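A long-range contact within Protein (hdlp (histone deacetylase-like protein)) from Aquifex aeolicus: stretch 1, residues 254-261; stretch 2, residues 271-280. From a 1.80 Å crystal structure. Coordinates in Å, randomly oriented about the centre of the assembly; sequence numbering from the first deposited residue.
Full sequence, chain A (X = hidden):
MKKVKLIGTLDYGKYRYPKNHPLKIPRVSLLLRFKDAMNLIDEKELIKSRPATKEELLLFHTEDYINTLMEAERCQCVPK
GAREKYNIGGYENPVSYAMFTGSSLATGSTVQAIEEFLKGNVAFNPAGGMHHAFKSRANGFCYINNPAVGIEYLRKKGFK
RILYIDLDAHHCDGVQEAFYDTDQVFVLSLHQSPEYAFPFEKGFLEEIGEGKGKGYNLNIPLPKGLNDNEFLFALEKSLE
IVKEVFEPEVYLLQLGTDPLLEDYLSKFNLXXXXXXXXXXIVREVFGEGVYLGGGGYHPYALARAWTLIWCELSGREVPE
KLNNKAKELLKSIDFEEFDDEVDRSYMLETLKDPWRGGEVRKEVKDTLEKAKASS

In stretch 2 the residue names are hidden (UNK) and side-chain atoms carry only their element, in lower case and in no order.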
# COMPACT_ATOMS: atom_id res chain seq x y z
N GLN A 254 2.96 -4.10 2.63
CA GLN A 254 2.40 -3.06 1.78
C GLN A 254 3.21 -1.80 2.06
O GLN A 254 3.50 -1.44 3.22
CB GLN A 254 0.88 -2.89 2.03
CG GLN A 254 0.45 -1.81 2.98
CD GLN A 254 -0.02 -0.54 2.26
OE1 GLN A 254 -1.11 -0.50 1.66
NE2 GLN A 254 0.80 0.50 2.33
N LEU A 255 3.58 -1.14 0.97
CA LEU A 255 4.46 0.01 1.03
C LEU A 255 3.94 1.31 0.46
O LEU A 255 4.58 1.89 -0.43
CB LEU A 255 5.75 -0.39 0.28
CG LEU A 255 6.36 -1.66 0.87
CD1 LEU A 255 7.29 -2.33 -0.12
CD2 LEU A 255 7.08 -1.29 2.16
N GLY A 256 2.81 1.79 0.96
CA GLY A 256 2.29 3.06 0.47
C GLY A 256 3.30 4.16 0.77
O GLY A 256 4.01 4.09 1.78
N THR A 257 3.36 5.18 -0.09
CA THR A 257 4.31 6.27 0.11
C THR A 257 3.70 7.46 0.82
O THR A 257 4.36 8.48 1.00
CB THR A 257 4.92 6.75 -1.24
OG1 THR A 257 3.89 7.24 -2.09
CG2 THR A 257 5.64 5.59 -1.93
N ASP A 258 2.45 7.35 1.25
CA ASP A 258 1.85 8.48 1.95
C ASP A 258 2.51 8.90 3.26
O ASP A 258 2.19 9.96 3.78
CB ASP A 258 0.33 8.31 2.12
CG ASP A 258 -0.06 6.97 2.71
OD1 ASP A 258 0.82 6.22 3.15
OD2 ASP A 258 -1.29 6.69 2.73
N PRO A 259 3.37 8.06 3.87
CA PRO A 259 4.00 8.53 5.11
C PRO A 259 5.04 9.66 4.91
O PRO A 259 5.46 10.30 5.87
CB PRO A 259 4.63 7.25 5.68
CG PRO A 259 4.94 6.46 4.44
CD PRO A 259 3.66 6.63 3.67
N LEU A 260 5.42 9.92 3.67
CA LEU A 260 6.42 10.96 3.38
C LEU A 260 5.96 12.39 3.63
O LEU A 260 4.79 12.75 3.47
CB LEU A 260 6.90 10.84 1.92
CG LEU A 260 7.51 9.50 1.52
CD1 LEU A 260 7.64 9.42 -0.00
CD2 LEU A 260 8.84 9.31 2.21
N LEU A 261 6.92 13.22 4.04
CA LEU A 261 6.68 14.63 4.31
C LEU A 261 5.91 15.34 3.19
O LEU A 261 4.98 16.11 3.45
CB LEU A 261 8.02 15.34 4.55
CG LEU A 261 8.00 16.87 4.64
CD1 LEU A 261 7.05 17.30 5.73
CD2 LEU A 261 9.41 17.37 4.92
N UNK A 271 11.26 10.77 5.53
CA UNK A 271 12.16 10.90 4.39
C UNK A 271 12.07 9.59 3.59
O UNK A 271 11.69 8.56 4.16
c UNK A 271 13.61 11.05 4.87
o UNK A 271 14.09 9.84 5.46
N UNK A 272 12.42 9.63 2.30
CA UNK A 272 12.39 8.44 1.42
C UNK A 272 13.40 7.43 1.92
O UNK A 272 13.25 6.23 1.69
c UNK A 272 12.85 8.71 -0.01
n UNK A 272 10.74 9.84 -0.26
o UNK A 272 12.30 10.02 -1.88
c UNK A 272 11.94 9.58 -0.78
N UNK A 273 14.48 7.93 2.50
CA UNK A 273 15.54 7.06 3.00
C UNK A 273 15.11 6.28 4.23
O UNK A 273 15.53 5.15 4.42
c UNK A 273 16.82 7.87 3.27
c UNK A 273 17.86 7.00 3.93
c UNK A 273 17.38 8.36 1.93
N UNK A 274 14.27 6.87 5.07
CA UNK A 274 13.78 6.14 6.23
C UNK A 274 12.76 5.11 5.71
O UNK A 274 12.64 4.01 6.26
c UNK A 274 13.13 7.10 7.23
N UNK A 275 12.03 5.47 4.65
CA UNK A 275 11.03 4.59 4.03
C UNK A 275 11.76 3.34 3.55
O UNK A 275 11.32 2.20 3.75
c UNK A 275 9.77 4.10 0.75
c UNK A 275 9.43 4.48 2.04
c UNK A 275 8.18 4.11 2.54
c UNK A 275 10.38 5.32 2.85
c UNK A 275 7.64 3.02 0.45
c UNK A 275 8.89 3.38 -0.05
c UNK A 275 7.29 3.38 1.75
N UNK A 276 12.91 3.57 2.93
CA UNK A 276 13.74 2.50 2.41
C UNK A 276 14.29 1.66 3.56
O UNK A 276 14.28 0.42 3.50
c UNK A 276 16.35 1.09 1.55
c UNK A 276 15.76 2.18 0.71
c UNK A 276 14.87 3.11 1.56
c UNK A 276 16.89 3.00 0.09
N UNK A 277 14.78 2.30 4.62
CA UNK A 277 15.29 1.53 5.75
C UNK A 277 14.22 0.67 6.40
O UNK A 277 14.50 -0.43 6.88
c UNK A 277 18.05 3.25 7.73
c UNK A 277 15.92 2.42 6.81
c UNK A 277 17.30 2.88 6.47
c UNK A 277 18.17 2.05 8.66
n UNK A 277 18.94 2.37 9.88
N UNK A 278 12.99 1.19 6.44
CA UNK A 278 11.88 0.44 7.04
C UNK A 278 11.69 -0.87 6.28
O UNK A 278 11.53 -1.95 6.87
c UNK A 278 10.58 1.29 6.97
N UNK A 279 11.71 -0.76 4.96
CA UNK A 279 11.57 -1.92 4.09
C UNK A 279 12.66 -2.97 4.40
O UNK A 279 12.38 -4.17 4.52
c UNK A 279 11.70 -1.45 2.63
c UNK A 279 11.87 -4.59 -0.31
c UNK A 279 11.76 -2.56 1.63
c UNK A 279 10.65 -3.37 1.39
c UNK A 279 10.70 -4.38 0.42
c UNK A 279 12.92 -2.79 0.90
c UNK A 279 12.98 -3.79 -0.07
N UNK A 280 13.89 -2.50 4.53
CA UNK A 280 15.00 -3.40 4.81
C UNK A 280 14.98 -3.98 6.21
O UNK A 280 15.44 -5.10 6.44
c UNK A 280 16.52 -2.46 3.03
c UNK A 280 16.33 -2.71 4.52
o UNK A 280 16.13 -3.29 2.20
n UNK A 280 17.14 -1.34 2.68

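Position 271 carries two side-chain atoms, one carbon followed by one oxygen. The carbon is bonded to CA and the CA-to-CB bond points away from stretch 1, and the oxygen lies 3.0 Å from N of position 274, from which it accepts a hydrogen bond. A short hydroxyl side chain directly before a helix, capping an amide of the first turn, identifies Ser271. Its backbone also meets stretch 1, with Leu260 CD2 3.5 Å from Ser271 C.

Position 272 opens the helix with two carbons, the second carrying one oxygen and one nitrogen. The CA-to-CB bond runs sideways, but the end of the side chain comes nearer, placing the amide nitrogen 3.1 Å from Leu260 CD1, a tight approach to a methyl group that offers the amide no hydrogen-bonding partner. The planar end is a carboxamide on a short stem, and the residue is Asn272.

At position 273 three carbons fork at CB, the CA-to-CB bond points away from stretch 1, and none of the atoms touches it. This is Val273. Position 274 has a single carbon, also without contact, and is Ala274; its N is the amide capped by Ser271 OG.

Position 275 has one carbon leading to a six-carbon ring, with no oxygen on the ring, and its CA-to-CB bond points toward stretch 1. The ring reaches Leu255, Gly256, Thr257 and Pro259, while Leu260 lies near its CB. It is Phe275. Leu255 O approaches the ring edge, near its plane, at 3.4 Å from Phe275 CZ, and Gly256 O lies 3.4 Å from Phe275 CE1. Carbon contacts add to these: Leu255 CB is 3.9 Å from Phe275 CZ, Thr257 CG2 is 4.0 Å from the same CZ of Phe275, Pro259 CG is 4.4 Å from Phe275 CD1, and Leu260 CD2 is 4.3 Å from Phe275 CB.

Position 276 shows four carbons forked at the second, and position 277 four carbons in a row ending in nitrogen; both lie beyond reach of stretch 1, and they are Leu276 and Lys277. At position 278 a lone carbon stops short of contact, although its CA-to-CB bond points toward stretch 1; this is Ala278.

Position 279, one turn after Phe275, again has one carbon and a six-carbon ring without oxygen, and a ring carbon packs 3.8 Å from Leu255 CD1. It is Phe279. Position 280 ends the stretch with two carbons, the second bearing oxygen and nitrogen, out of reach of stretch 1, and is Asn280.

The contact is built by packing, with no hydrogen bond across it. Phe275 contributes the largest covered area, and Leu260 and Leu255 lead on stretch 1. The type I turn from Thr257 to Leu260 is closed by Leu260 N donating to Thr257 O at 3.2 Å. Leu260, at the end of the turn, lies beside the start of the helix at Ser271 and Asn272, whereas Leu255 meets both phenylalanines. The helical repeat sets Phe275 and Phe279 four residues apart, so one leucine can touch both. The price is Gly256 O, buried here without a hydrogen-bonding partner.

Stretch 2 271-280: SNVAFLKAFN
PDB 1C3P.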